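Local coordinates for protein N-acetylmuramoyl-L-alanine amidase (Clostridium intestinale URNW, PDB 6SRT) that binds a zinc ion and, as an endolysin of the amidase 2 family, probably cleaves the bond between N-acetylmuramic acid and L-alanine in bacterial peptidoglycan, at residues 42-47 / 102-107; 35-40 / 89-94; 77-82 / 119-124; 50-55 / 107-112. All blocks are in the same frame, centred on the assembly; numbering follows the deposited sequence. Where two conformers were deposited one is given.

Contact 1 (42-47 / 102-107). With ZN (zinc ion), chain B.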
loop_
_atom_site.group_PDB
_atom_site.type_symbol
_atom_site.label_atom_id
_atom_site.label_comp_id
_atom_site.label_asym_id
_atom_site.label_seq_id
_atom_site.Cartn_x
_atom_site.Cartn_y
_atom_site.Cartn_z
ATOM N N ASN A 42 -6.142 -8.769 -7.978
ATOM C CA ASN A 42 -5.861 -10.158 -7.610
ATOM C C ASN A 42 -4.520 -10.281 -6.907
ATOM O O ASN A 42 -4.009 -11.408 -6.751
ATOM C CB ASN A 42 -6.050 -11.103 -8.756
ATOM C CG ASN A 42 -5.039 -10.869 -9.865
ATOM O OD1 ASN A 42 -4.082 -10.120 -9.731
ATOM N ND2 ASN A 42 -5.248 -11.541 -10.998
ATOM N N MET A 43 -3.948 -9.164 -6.449
ATOM C CA MET A 43 -2.565 -9.076 -5.893
ATOM C C MET A 43 -2.593 -7.941 -4.879
ATOM O O MET A 43 -3.350 -6.967 -5.039
ATOM C CB MET A 43 -1.558 -8.812 -7.017
ATOM C CG MET A 43 -0.148 -8.882 -6.584
ATOM S SD MET A 43 0.899 -8.268 -7.942
ATOM C CE MET A 43 0.766 -9.689 -9.024
ATOM N N ILE A 44 -1.753 -8.069 -3.832
ATOM C CA ILE A 44 -1.391 -6.965 -2.955
ATOM C C ILE A 44 0.133 -6.795 -3.058
ATOM O O ILE A 44 0.852 -7.775 -2.982
ATOM C CB ILE A 44 -1.799 -7.241 -1.504
ATOM C CG1 ILE A 44 -3.289 -7.304 -1.352
ATOM C CG2 ILE A 44 -1.162 -6.256 -0.542
ATOM C CD1 ILE A 44 -3.739 -7.925 -0.094
ATOM N N VAL A 45 0.547 -5.563 -3.273
ATOM C CA VAL A 45 1.978 -5.187 -3.397
ATOM C C VAL A 45 2.349 -4.234 -2.256
ATOM O O VAL A 45 1.679 -3.190 -2.050
ATOM C CB VAL A 45 2.313 -4.546 -4.744
ATOM C CG1 VAL A 45 3.776 -4.152 -4.812
ATOM C CG2 VAL A 45 1.977 -5.461 -5.900
ATOM N N TYR A 46 3.415 -4.606 -1.523
ATOM C CA TYR A 46 3.905 -3.817 -0.391
ATOM C C TYR A 46 5.058 -2.903 -0.810
ATOM O O TYR A 46 5.970 -3.296 -1.541
ATOM C CB TYR A 46 4.398 -4.718 0.748
ATOM C CG TYR A 46 3.321 -5.621 1.307
ATOM C CD1 TYR A 46 2.389 -5.107 2.162
ATOM C CD2 TYR A 46 3.217 -6.951 0.992
ATOM C CE1 TYR A 46 1.341 -5.855 2.680
ATOM C CE2 TYR A 46 2.244 -7.729 1.532
ATOM C CZ TYR A 46 1.269 -7.188 2.346
ATOM O OH TYR A 46 0.270 -8.039 2.761
ATOM N N HIS A 47 4.980 -1.669 -0.288
ATOM C CA HIS A 47 5.924 -0.570 -0.557
ATOM C C HIS A 47 6.436 0.048 0.730
ATOM O O HIS A 47 5.758 -0.011 1.745
ATOM C CB HIS A 47 5.246 0.508 -1.354
ATOM C CG HIS A 47 4.729 0.075 -2.687
ATOM N ND1 HIS A 47 5.535 0.152 -3.800
ATOM C CD2 HIS A 47 3.525 -0.382 -3.068
ATOM C CE1 HIS A 47 4.827 -0.247 -4.847
ATOM N NE2 HIS A 47 3.611 -0.629 -4.422
ATOM N N ARG A 102 -4.282 -4.663 -11.545
ATOM C CA ARG A 102 -4.556 -5.916 -10.816
ATOM C C ARG A 102 -4.033 -5.901 -9.366
ATOM O O ARG A 102 -4.173 -6.940 -8.704
ATOM C CB ARG A 102 -4.003 -7.127 -11.587
ATOM C CG ARG A 102 -2.485 -7.188 -11.584
ATOM C CD ARG A 102 -1.991 -8.412 -12.305
ATOM N NE ARG A 102 -2.125 -9.665 -11.593
ATOM C CZ ARG A 102 -1.482 -10.777 -11.909
ATOM N NH1 ARG A 102 -0.690 -10.787 -12.957
ATOM N NH2 ARG A 102 -1.640 -11.872 -11.194
ATOM N N ALA A 103 -3.454 -4.814 -8.892
ATOM C CA ALA A 103 -2.779 -4.836 -7.587
ATOM C C ALA A 103 -3.197 -3.692 -6.696
ATOM O O ALA A 103 -3.063 -2.525 -7.085
ATOM C CB ALA A 103 -1.282 -4.830 -7.787
ATOM N N PHE A 104 -3.584 -4.024 -5.480
ATOM C CA PHE A 104 -3.549 -3.019 -4.395
ATOM C C PHE A 104 -2.142 -2.678 -4.016
ATOM O O PHE A 104 -1.251 -3.538 -4.016
ATOM C CB PHE A 104 -4.257 -3.562 -3.156
ATOM C CG PHE A 104 -5.752 -3.622 -3.271
ATOM C CD1 PHE A 104 -6.478 -2.431 -3.298
ATOM C CD2 PHE A 104 -6.410 -4.850 -3.276
ATOM C CE1 PHE A 104 -7.858 -2.469 -3.434
ATOM C CE2 PHE A 104 -7.802 -4.855 -3.368
ATOM C CZ PHE A 104 -8.508 -3.684 -3.455
ATOM N N GLY A 105 -1.936 -1.412 -3.754
ATOM C CA GLY A 105 -0.625 -0.930 -3.276
ATOM C C GLY A 105 -0.744 -0.417 -1.866
ATOM O O GLY A 105 -1.543 0.489 -1.559
ATOM N N ILE A 106 0.035 -0.995 -0.929
ATOM C CA ILE A 106 0.061 -0.625 0.502
ATOM C C ILE A 106 1.440 -0.131 0.816
ATOM O O ILE A 106 2.391 -0.913 0.744
ATOM C CB ILE A 106 -0.306 -1.799 1.395
ATOM C CG1 ILE A 106 -1.695 -2.392 1.072
ATOM C CG2 ILE A 106 -0.224 -1.362 2.862
ATOM C CD1 ILE A 106 -2.026 -3.638 1.829
ATOM N N ALA A 107 1.557 1.141 1.150
ATOM C CA ALA A 107 2.824 1.745 1.529
ATOM C C ALA A 107 2.894 1.883 3.031
ATOM O O ALA A 107 1.913 2.269 3.662
ATOM C CB ALA A 107 2.994 3.089 0.901
HETATM ZN ZN ZN B . 7.533 0.599 -3.983
HETATM O O HOH W 1 -2.214 -12.565 -8.681
HETATM O O HOH W 2 3.910 -1.687 3.092
#
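In the conformer given, R102 NE donates to N42 OD1 at 2.7 Å, on a lone pair and in the guanidinium plane, at the N-terminal start of two neighbouring parallel strands, 43-48 and 103-108, in the mixed sheet of the Amidase_2 (PGRP-like) fold. R102 NH2 adds a weak bond to the same oxygen. Both side chains start with CG between backbone N and carbonyl carbon (chi1 66° and 70°), which brings their ends together beside the strands; the amide and guanidinium planes stand 65° apart.

From this exposed end the backbones zip up: N42 N to R102 O (2.8 Å), F104 N to M43 O, V45 N to F104 O, I106 N to V45 O (3.0 Å) and H47 N to I106 O. I44, Y46, F104 and I106 face helix 119-136: branched and aromatic residues suit this buried layer, where I106 CD1 meets I44 CG2 at 3.6 Å and Y46 CE1 at 4.1 Å. The face bearing M43, V45 and H47 is matched on the partner strand by A103, G105 and A107, whose small size suits the place beside the H47 ring. H95 bonds to H47 NE2; with H144 and C152 as the other protein ligands, H47 ND1 binds the zinc ion at 2.1 Å.

Contact 2 (35-40 / 89-94)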
loop_
_atom_site.group_PDB
_atom_site.type_symbol
_atom_site.label_atom_id
_atom_site.label_comp_id
_atom_site.label_asym_id
_atom_site.label_seq_id
_atom_site.Cartn_x
_atom_site.Cartn_y
_atom_site.Cartn_z
ATOM N N LEU A 35 -9.349 9.313 -12.886
ATOM C CA LEU A 35 -9.119 7.957 -12.360
ATOM C C LEU A 35 -9.823 6.953 -13.250
ATOM O O LEU A 35 -10.933 7.149 -13.686
ATOM C CB LEU A 35 -9.616 7.842 -10.916
ATOM C CG LEU A 35 -8.850 8.665 -9.899
ATOM C CD1 LEU A 35 -9.473 8.485 -8.540
ATOM C CD2 LEU A 35 -7.380 8.385 -9.871
ATOM N N SER A 36 -9.137 5.840 -13.461
ATOM C CA SER A 36 -9.760 4.671 -14.080
ATOM C C SER A 36 -10.267 3.736 -12.973
ATOM O O SER A 36 -9.488 3.441 -12.046
ATOM C CB SER A 36 -8.778 3.962 -14.954
ATOM O OG SER A 36 -9.353 2.736 -15.430
ATOM N N TYR A 37 -11.418 3.196 -13.252
ATOM C CA TYR A 37 -12.094 2.211 -12.384
ATOM C C TYR A 37 -12.083 0.860 -13.025
ATOM O O TYR A 37 -12.750 -0.072 -12.492
ATOM C CB TYR A 37 -13.468 2.723 -11.875
ATOM C CG TYR A 37 -13.346 3.958 -11.009
ATOM C CD1 TYR A 37 -13.074 5.196 -11.560
ATOM C CD2 TYR A 37 -13.431 3.862 -9.627
ATOM C CE1 TYR A 37 -13.012 6.337 -10.765
ATOM C CE2 TYR A 37 -13.359 4.969 -8.824
ATOM C CZ TYR A 37 -13.136 6.206 -9.387
ATOM O OH TYR A 37 -13.052 7.303 -8.544
ATOM N N ASN A 38 -11.303 0.692 -14.084
ATOM C CA ASN A 38 -11.087 -0.633 -14.716
ATOM C C ASN A 38 -10.000 -1.347 -13.923
ATOM O O ASN A 38 -8.918 -1.562 -14.414
ATOM C CB ASN A 38 -10.788 -0.547 -16.196
ATOM C CG ASN A 38 -11.976 -0.132 -17.045
ATOM O OD1 ASN A 38 -13.170 -0.208 -16.663
ATOM N ND2 ASN A 38 -11.649 0.321 -18.223
ATOM N N PHE A 39 -10.339 -1.656 -12.670
ATOM C CA PHE A 39 -9.409 -2.210 -11.680
ATOM C C PHE A 39 -9.989 -3.535 -11.196
ATOM O O PHE A 39 -11.127 -3.564 -10.825
ATOM C CB PHE A 39 -9.332 -1.213 -10.528
ATOM C CG PHE A 39 -8.429 -1.583 -9.386
ATOM C CD1 PHE A 39 -7.089 -1.845 -9.537
ATOM C CD2 PHE A 39 -8.947 -1.657 -8.092
ATOM C CE1 PHE A 39 -6.284 -2.165 -8.465
ATOM C CE2 PHE A 39 -8.133 -1.904 -7.009
ATOM C CZ PHE A 39 -6.802 -2.196 -7.186
ATOM N N ASN A 40 -9.188 -4.591 -11.316
ATOM C CA ASN A 40 -9.673 -5.946 -10.995
ATOM C C ASN A 40 -8.584 -6.594 -10.154
ATOM O O ASN A 40 -7.781 -7.387 -10.657
ATOM C CB ASN A 40 -9.994 -6.711 -12.274
ATOM C CG ASN A 40 -11.181 -6.120 -13.005
ATOM O OD1 ASN A 40 -12.332 -6.536 -12.736
ATOM N ND2 ASN A 40 -10.889 -5.211 -13.875
ATOM N N GLU A 89 -10.636 2.588 -3.366
ATOM C CA GLU A 89 -10.449 1.132 -3.263
ATOM C C GLU A 89 -10.795 0.447 -4.564
ATOM O O GLU A 89 -10.330 -0.690 -4.789
ATOM C CB GLU A 89 -11.235 0.576 -2.100
ATOM C CG GLU A 89 -10.672 -0.729 -1.580
ATOM C CD GLU A 89 -11.453 -1.175 -0.351
ATOM O OE1 GLU A 89 -11.240 -0.589 0.734
ATOM O OE2 GLU A 89 -12.297 -2.115 -0.476
ATOM N N ASN A 90 -11.621 1.072 -5.400
ATOM C CA ASN A 90 -12.061 0.536 -6.693
ATOM C C ASN A 90 -11.380 1.189 -7.900
ATOM O O ASN A 90 -11.804 0.923 -9.045
ATOM C CB ASN A 90 -13.583 0.578 -6.838
ATOM C CG ASN A 90 -14.189 1.951 -6.688
ATOM O OD1 ASN A 90 -13.584 2.859 -6.107
ATOM N ND2 ASN A 90 -15.444 2.055 -7.143
ATOM N N ALA A 91 -10.376 2.021 -7.663
ATOM C CA ALA A 91 -9.666 2.701 -8.745
ATOM C C ALA A 91 -8.294 2.089 -8.959
ATOM O O ALA A 91 -7.610 1.671 -8.037
ATOM C CB ALA A 91 -9.501 4.186 -8.437
ATOM N N VAL A 92 -7.838 2.148 -10.229
ATOM C CA VAL A 92 -6.461 1.809 -10.561
ATOM C C VAL A 92 -5.530 2.820 -9.861
ATOM O O VAL A 92 -5.730 4.044 -9.951
ATOM C CB VAL A 92 -6.247 1.815 -12.086
ATOM C CG1 VAL A 92 -4.793 1.462 -12.418
ATOM C CG2 VAL A 92 -7.201 0.881 -12.810
ATOM N N GLY A 93 -4.452 2.332 -9.233
ATOM C CA GLY A 93 -3.426 3.157 -8.570
ATOM C C GLY A 93 -2.261 3.434 -9.491
ATOM O O GLY A 93 -2.286 3.103 -10.714
ATOM N N SER A 94 -1.237 4.008 -8.896
ATOM C CA SER A 94 0.013 4.345 -9.558
ATOM C C SER A 94 1.170 3.980 -8.639
ATOM O O SER A 94 1.802 4.871 -8.031
ATOM C CB SER A 94 0.085 5.868 -9.866
ATOM O OG SER A 94 -0.992 6.291 -10.689
HETATM O O HOH W 3 -6.486 5.547 -12.225
HETATM O O HOH W 4 -12.766 -1.644 -9.615
#
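F39 leans its side chain onto the backbone of residues 89-92, and nearly every carbon of it meets a peptide group. Its CB lies 3.6 Å from N90 O and also touches V92 CG2. With CG anti to the backbone N (chi1 180°), the ring extends across the other loop: A91 O sits 3.5 Å above its plane, over the centre, with F39 CG and CD2 each 3.6 Å from A91 O and CE1 and CZ under the same oxygen. CD1 comes near V92 CA, and CE2, at the rim, lies 3.4 Å from E89 O, which suits the polarised C-H edge. A91 O takes its hydrogen bond from H74 NE2.

Around F39 the loops are joined by a nearly straight bond from V92 N to S36 O, 2.8 Å, and by a water between S36 N and V92 O; a second water lies within bonding distance of F39 O and N90 O. A91 CB makes a CH-pi contact over one face of the Y37 ring, while the N90 amide meets that ring's edge with the planes 75° apart. S36 OG accepts from N38 N, closing an ST turn. The contact joins the loops leading into strands 43-48 and 103-108 of the Amidase_2 (PGRP-like) fold, where F39 stacks on H74 and packs edge-to-face with F104.

Contact 3 (77-82 / 119-124)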
loop_
_atom_site.group_PDB
_atom_site.type_symbol
_atom_site.label_atom_id
_atom_site.label_comp_id
_atom_site.label_asym_id
_atom_site.label_seq_id
_atom_site.Cartn_x
_atom_site.Cartn_y
_atom_site.Cartn_z
ATOM N N ILE A 77 0.323 3.525 5.592
ATOM C CA ILE A 77 0.355 3.172 7.020
ATOM C C ILE A 77 1.489 3.950 7.638
ATOM O O ILE A 77 2.700 3.642 7.387
ATOM C CB ILE A 77 0.469 1.668 7.248
ATOM C CG1 ILE A 77 -0.604 0.920 6.455
ATOM C CG2 ILE A 77 0.382 1.414 8.727
ATOM C CD1 ILE A 77 -0.557 -0.542 6.631
ATOM N N ARG A 78 1.204 4.890 8.519
ATOM C CA ARG A 78 2.224 5.701 9.219
ATOM C C ARG A 78 2.779 4.924 10.403
ATOM O O ARG A 78 2.279 3.856 10.803
ATOM C CB ARG A 78 1.633 7.065 9.560
ATOM C CG ARG A 78 1.425 7.897 8.300
ATOM C CD ARG A 78 1.423 9.387 8.595
ATOM N NE ARG A 78 2.748 9.811 8.956
ATOM C CZ ARG A 78 3.133 11.070 9.127
ATOM N NH1 ARG A 78 2.240 12.042 9.139
ATOM N NH2 ARG A 78 4.380 11.313 9.447
ATOM N N LYS A 79 3.861 5.457 10.960
ATOM C CA LYS A 79 4.604 4.768 12.035
ATOM C C LYS A 79 3.732 4.463 13.234
ATOM O O LYS A 79 3.980 3.412 13.874
ATOM C CB LYS A 79 5.850 5.580 12.424
ATOM C CG LYS A 79 6.996 5.395 11.387
ATOM C CD LYS A 79 8.246 5.849 11.881
ATOM C CE LYS A 79 9.434 5.835 10.995
ATOM N NZ LYS A 79 9.628 4.774 10.019
ATOM N N ASP A 80 2.761 5.290 13.526
ATOM C CA ASP A 80 1.859 4.998 14.665
ATOM C C ASP A 80 0.785 3.976 14.345
ATOM O O ASP A 80 -0.044 3.733 15.206
ATOM C CB ASP A 80 1.317 6.314 15.232
ATOM C CG ASP A 80 0.359 7.022 14.306
ATOM O OD1 ASP A 80 0.053 6.475 13.219
ATOM O OD2 ASP A 80 -0.180 8.041 14.780
ATOM N N GLY A 81 0.771 3.413 13.155
ATOM C CA GLY A 81 -0.201 2.400 12.730
ATOM C C GLY A 81 -1.407 3.002 12.037
ATOM O O GLY A 81 -2.231 2.224 11.549
ATOM N N THR A 82 -1.524 4.318 11.951
ATOM C CA THR A 82 -2.710 4.907 11.296
ATOM C C THR A 82 -2.714 4.516 9.827
ATOM O O THR A 82 -1.698 4.686 9.147
ATOM C CB THR A 82 -2.728 6.432 11.436
ATOM O OG1 THR A 82 -2.672 6.766 12.846
ATOM C CG2 THR A 82 -4.018 6.979 10.838
ATOM N N PRO A 119 5.773 -1.953 15.681
ATOM C CA PRO A 119 4.723 -2.902 16.041
ATOM C C PRO A 119 3.332 -2.467 15.599
ATOM O O PRO A 119 2.549 -3.325 15.157
ATOM C CB PRO A 119 4.805 -3.010 17.571
ATOM C CG PRO A 119 6.253 -2.666 17.861
ATOM C CD PRO A 119 6.650 -1.605 16.849
ATOM N N GLN A 120 3.087 -1.187 15.633
ATOM C CA GLN A 120 1.787 -0.663 15.202
ATOM C C GLN A 120 1.603 -0.781 13.692
ATOM O O GLN A 120 0.517 -1.128 13.199
ATOM C CB GLN A 120 1.555 0.789 15.636
ATOM C CG GLN A 120 1.617 0.984 17.125
ATOM C CD GLN A 120 3.001 1.442 17.539
ATOM O OE1 GLN A 120 4.105 0.971 17.163
ATOM N NE2 GLN A 120 2.961 2.586 18.178
ATOM N N GLN A 121 2.675 -0.564 12.945
ATOM C CA GLN A 121 2.629 -0.823 11.498
ATOM C C GLN A 121 2.373 -2.285 11.199
ATOM O O GLN A 121 1.564 -2.598 10.323
ATOM C CB GLN A 121 3.926 -0.354 10.776
ATOM C CG GLN A 121 3.991 1.155 10.598
ATOM C CD GLN A 121 5.305 1.630 10.014
ATOM O OE1 GLN A 121 6.376 1.160 10.458
ATOM N NE2 GLN A 121 5.207 2.564 9.065
ATOM N N MET A 122 3.027 -3.180 11.922
ATOM C CA MET A 122 2.818 -4.622 11.705
ATOM C C MET A 122 1.334 -4.953 11.945
ATOM O O MET A 122 0.742 -5.698 11.154
ATOM C CB MET A 122 3.747 -5.430 12.607
ATOM C CG MET A 122 3.811 -6.891 12.249
ATOM S SD MET A 122 4.548 -7.184 10.647
ATOM C CE MET A 122 4.498 -8.974 10.662
ATOM N N THR A 123 0.788 -4.513 13.068
ATOM C CA THR A 123 -0.627 -4.777 13.408
ATOM C C THR A 123 -1.524 -4.304 12.269
ATOM O O THR A 123 -2.424 -5.061 11.858
ATOM C CB THR A 123 -0.976 -4.107 14.776
ATOM O OG1 THR A 123 -0.175 -4.695 15.795
ATOM C CG2 THR A 123 -2.463 -4.187 15.044
ATOM N N SER A 124 -1.295 -3.085 11.811
ATOM C CA SER A 124 -2.113 -2.502 10.736
ATOM C C SER A 124 -1.880 -3.279 9.429
ATOM O O SER A 124 -2.865 -3.521 8.653
ATOM C CB SER A 124 -1.876 -1.050 10.600
ATOM O OG SER A 124 -2.376 -0.411 11.734
HETATM O O HOH W 5 9.002 2.198 10.985
#
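S124 OG donates to G81 O, and Q121 NE2 to I77 O: two side chains from the first turns of helix 119-136 hold the hairpin between strands 75-77 and 83-85, whose tip is a type I beta turn from R78 to G81. The serine bond is short, 2.6 Å between S124 OG and G81 O, and lies in the carbonyl plane on a lone pair; S124 CB points at the turn, and OG, anti to the carbonyl carbon (chi1 -68°), lands on that oxygen. The bond from Q121 NE2 to I77 O is longer, 3.2 Å, and its N-H comes from above the carbonyl plane, 38° out of it. Extended beyond CG, the Q121 chain runs alongside R78 and K79, its CG 3.2 Å from R78 O, to reach I77 O. NE2 also donates to E109 O, so one amide nitrogen serves two backbone carbonyls. Q121 OE1 receives a water that K79 NZ also binds; that ammonium has N52 and E115 as further partners.

Within the turn, D80 OD1 accepts from T82 N on the anti side, an Asx turn, and from T82 OG1 on the syn side, both from the same face; the two bonds together hold the carboxylate.

Nonpolar contact completes the fit. I77 CG2 lies 3.8 Å from S124 CB and 4.1 Å from Q121 CG, and the I77 side chain also touches L125 and L128. Glycine suits position 81: at phi 93° a CB would press on the preceding carbonyl O and point at Q120 CB. G81 CA lies 3.6 Å from Q120 O, and Q120 CB rests 3.4 Å from D80 O.

Contact 4 (50-55 / 107-112)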
loop_
_atom_site.group_PDB
_atom_site.type_symbol
_atom_site.label_atom_id
_atom_site.label_comp_id
_atom_site.label_asym_id
_atom_site.label_seq_id
_atom_site.Cartn_x
_atom_site.Cartn_y
_atom_site.Cartn_z
ATOM N N VAL A 50 10.530 5.407 1.738
ATOM C CA VAL A 50 11.913 5.874 1.864
ATOM C C VAL A 50 11.978 7.079 2.806
ATOM O O VAL A 50 12.607 6.996 3.840
ATOM C CB VAL A 50 12.619 6.136 0.530
ATOM C CG1 VAL A 50 14.064 6.555 0.762
ATOM C CG2 VAL A 50 12.560 4.911 -0.368
ATOM N N ASP A 51 11.386 8.174 2.430
ATOM C CA ASP A 51 11.325 9.344 3.282
ATOM C C ASP A 51 10.326 9.132 4.416
ATOM O O ASP A 51 9.299 8.529 4.255
ATOM C CB ASP A 51 10.905 10.562 2.479
ATOM C CG ASP A 51 11.890 10.950 1.363
ATOM O OD1 ASP A 51 13.089 10.772 1.518
ATOM O OD2 ASP A 51 11.440 11.395 0.363
ATOM N N ASN A 52 10.706 9.613 5.586
ATOM C CA ASN A 52 9.896 9.694 6.806
ATOM C C ASN A 52 9.216 11.064 6.944
ATOM O O ASN A 52 9.515 11.964 6.203
ATOM C CB ASN A 52 10.720 9.305 8.019
ATOM C CG ASN A 52 10.936 7.823 8.106
ATOM O OD1 ASN A 52 10.013 7.073 8.206
ATOM N ND2 ASN A 52 12.181 7.394 8.062
ATOM N N ASN A 53 8.348 11.260 7.927
ATOM C CA ASN A 53 7.704 12.574 8.189
ATOM C C ASN A 53 6.593 12.861 7.192
ATOM O O ASN A 53 6.120 13.954 7.363
ATOM C CB ASN A 53 8.673 13.781 8.216
ATOM C CG ASN A 53 9.434 13.790 9.517
ATOM O OD1 ASN A 53 9.269 12.851 10.288
ATOM N ND2 ASN A 53 10.276 14.775 9.755
ATOM N N MET A 54 6.207 11.975 6.231
ATOM C CA MET A 54 5.345 12.389 5.129
ATOM C C MET A 54 3.895 12.140 5.490
ATOM O O MET A 54 3.456 11.055 5.886
ATOM C CB MET A 54 5.668 11.796 3.783
ATOM C CG MET A 54 6.991 12.393 3.246
ATOM S SD MET A 54 7.175 11.918 1.548
ATOM C CE MET A 54 7.084 10.191 1.788
ATOM N N THR A 55 3.096 13.189 5.332
ATOM C CA THR A 55 1.638 13.068 5.389
ATOM C C THR A 55 1.168 12.416 4.094
ATOM O O THR A 55 1.823 12.463 3.063
ATOM C CB THR A 55 0.960 14.424 5.524
ATOM O OG1 THR A 55 1.363 15.230 4.420
ATOM C CG2 THR A 55 1.367 15.089 6.833
ATOM N N ALA A 107 1.557 1.141 1.150
ATOM C CA ALA A 107 2.824 1.745 1.529
ATOM C C ALA A 107 2.894 1.883 3.031
ATOM O O ALA A 107 1.913 2.269 3.662
ATOM C CB ALA A 107 2.994 3.089 0.901
ATOM N N SER A 108 4.082 1.687 3.572
ATOM C CA SER A 108 4.444 1.889 4.986
ATOM C C SER A 108 5.479 2.968 5.075
ATOM O O SER A 108 6.467 2.962 4.339
ATOM C CB SER A 108 4.911 0.602 5.609
ATOM O OG SER A 108 3.898 -0.400 5.654
ATOM N N GLU A 109 5.282 3.892 6.000
ATOM C CA GLU A 109 6.194 5.005 6.234
ATOM C C GLU A 109 7.532 4.512 6.760
ATOM O O GLU A 109 7.587 3.977 7.900
ATOM C CB GLU A 109 5.590 5.936 7.277
ATOM C CG GLU A 109 6.413 7.176 7.604
ATOM C CD GLU A 109 5.837 8.071 8.664
ATOM O OE1 GLU A 109 4.830 7.722 9.300
ATOM O OE2 GLU A 109 6.349 9.190 8.775
ATOM N N GLY A 110 8.621 4.749 6.034
ATOM C CA GLY A 110 9.962 4.344 6.470
ATOM C C GLY A 110 10.829 3.976 5.312
ATOM O O GLY A 110 10.385 3.846 4.168
ATOM N N ASN A 111 12.111 3.840 5.651
ATOM C CA ASN A 111 13.123 3.300 4.734
ATOM C C ASN A 111 13.575 1.986 5.373
ATOM O O ASN A 111 14.450 2.002 6.263
ATOM C CB ASN A 111 14.319 4.240 4.595
ATOM C CG ASN A 111 15.394 3.633 3.756
ATOM O OD1 ASN A 111 15.282 2.486 3.298
ATOM N ND2 ASN A 111 16.511 4.325 3.636
ATOM N N PHE A 112 13.004 0.873 4.914
ATOM C CA PHE A 112 13.293 -0.407 5.595
ATOM C C PHE A 112 14.607 -1.030 5.157
ATOM O O PHE A 112 14.891 -2.130 5.631
ATOM C CB PHE A 112 12.079 -1.339 5.621
ATOM C CG PHE A 112 10.904 -0.625 6.230
ATOM C CD1 PHE A 112 10.869 -0.229 7.550
ATOM C CD2 PHE A 112 9.827 -0.292 5.443
ATOM C CE1 PHE A 112 9.848 0.524 8.074
ATOM C CE2 PHE A 112 8.776 0.451 5.925
ATOM C CZ PHE A 112 8.788 0.834 7.234
HETATM O O HOH W 6 8.012 10.000 10.972
#
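E109 OE2 receives a weak bond of 3.0 Å from N53 N and a second from a water, which donates to it at 2.9 Å. The glutamate chain is fully extended, with CG anti to the backbone N (chi1 -178°), and this length carries the carboxylate from the end of strand 103-108 across to the loop before helix 56-65. Its other oxygen, OE1, pairs with R78 and accepts from K79 N, so a single acidic side chain serves two loops and its negative charge is probably favoured by the arginine.

The backbone bond, V50 N to G110 O at 2.9 Å, is bent, and the donor stands above the carbonyl plane, 43° out of it. Beside it N111 CB touches V50 O at 3.3 Å. Between these points N52 OD1 lies 3.2 Å from G110 CA; both polar atoms of the amide are engaged, with K79 NZ donating to OD1 and ND2 donating to E115. Glycine suits position 110, since at its phi of 147° a CB would be jammed against the preceding carbonyl O and would run into F112 CZ. This is a contact between two loops that follow neighbouring parallel strands, 43-48 and 103-108, near the zinc-bearing end of the amidase sheet.

In the fold
From the N terminus, 35-40 comes first, leading into strand 43-48 and then the loop 50-55; their partners 89-94, 102-107 and 107-112 follow in the same order, so contacts 2, 1 and 4 cross one another. Contact 3 crosses them too, its hairpin 77-82 lying inside their spans and its helix partner beyond them. Contact 1 closes a long excursion by pairing two strands at the middle of the sheet. Contact 2 joins loops at the start of those strands, its F39 packing against F104 of contact 1; contact 4 joins loops at their far end, about 23 Å away between centres. Through I77, bonded to A107 and E109, contact 3 ties helix 119-136 to contacts 1 and 4.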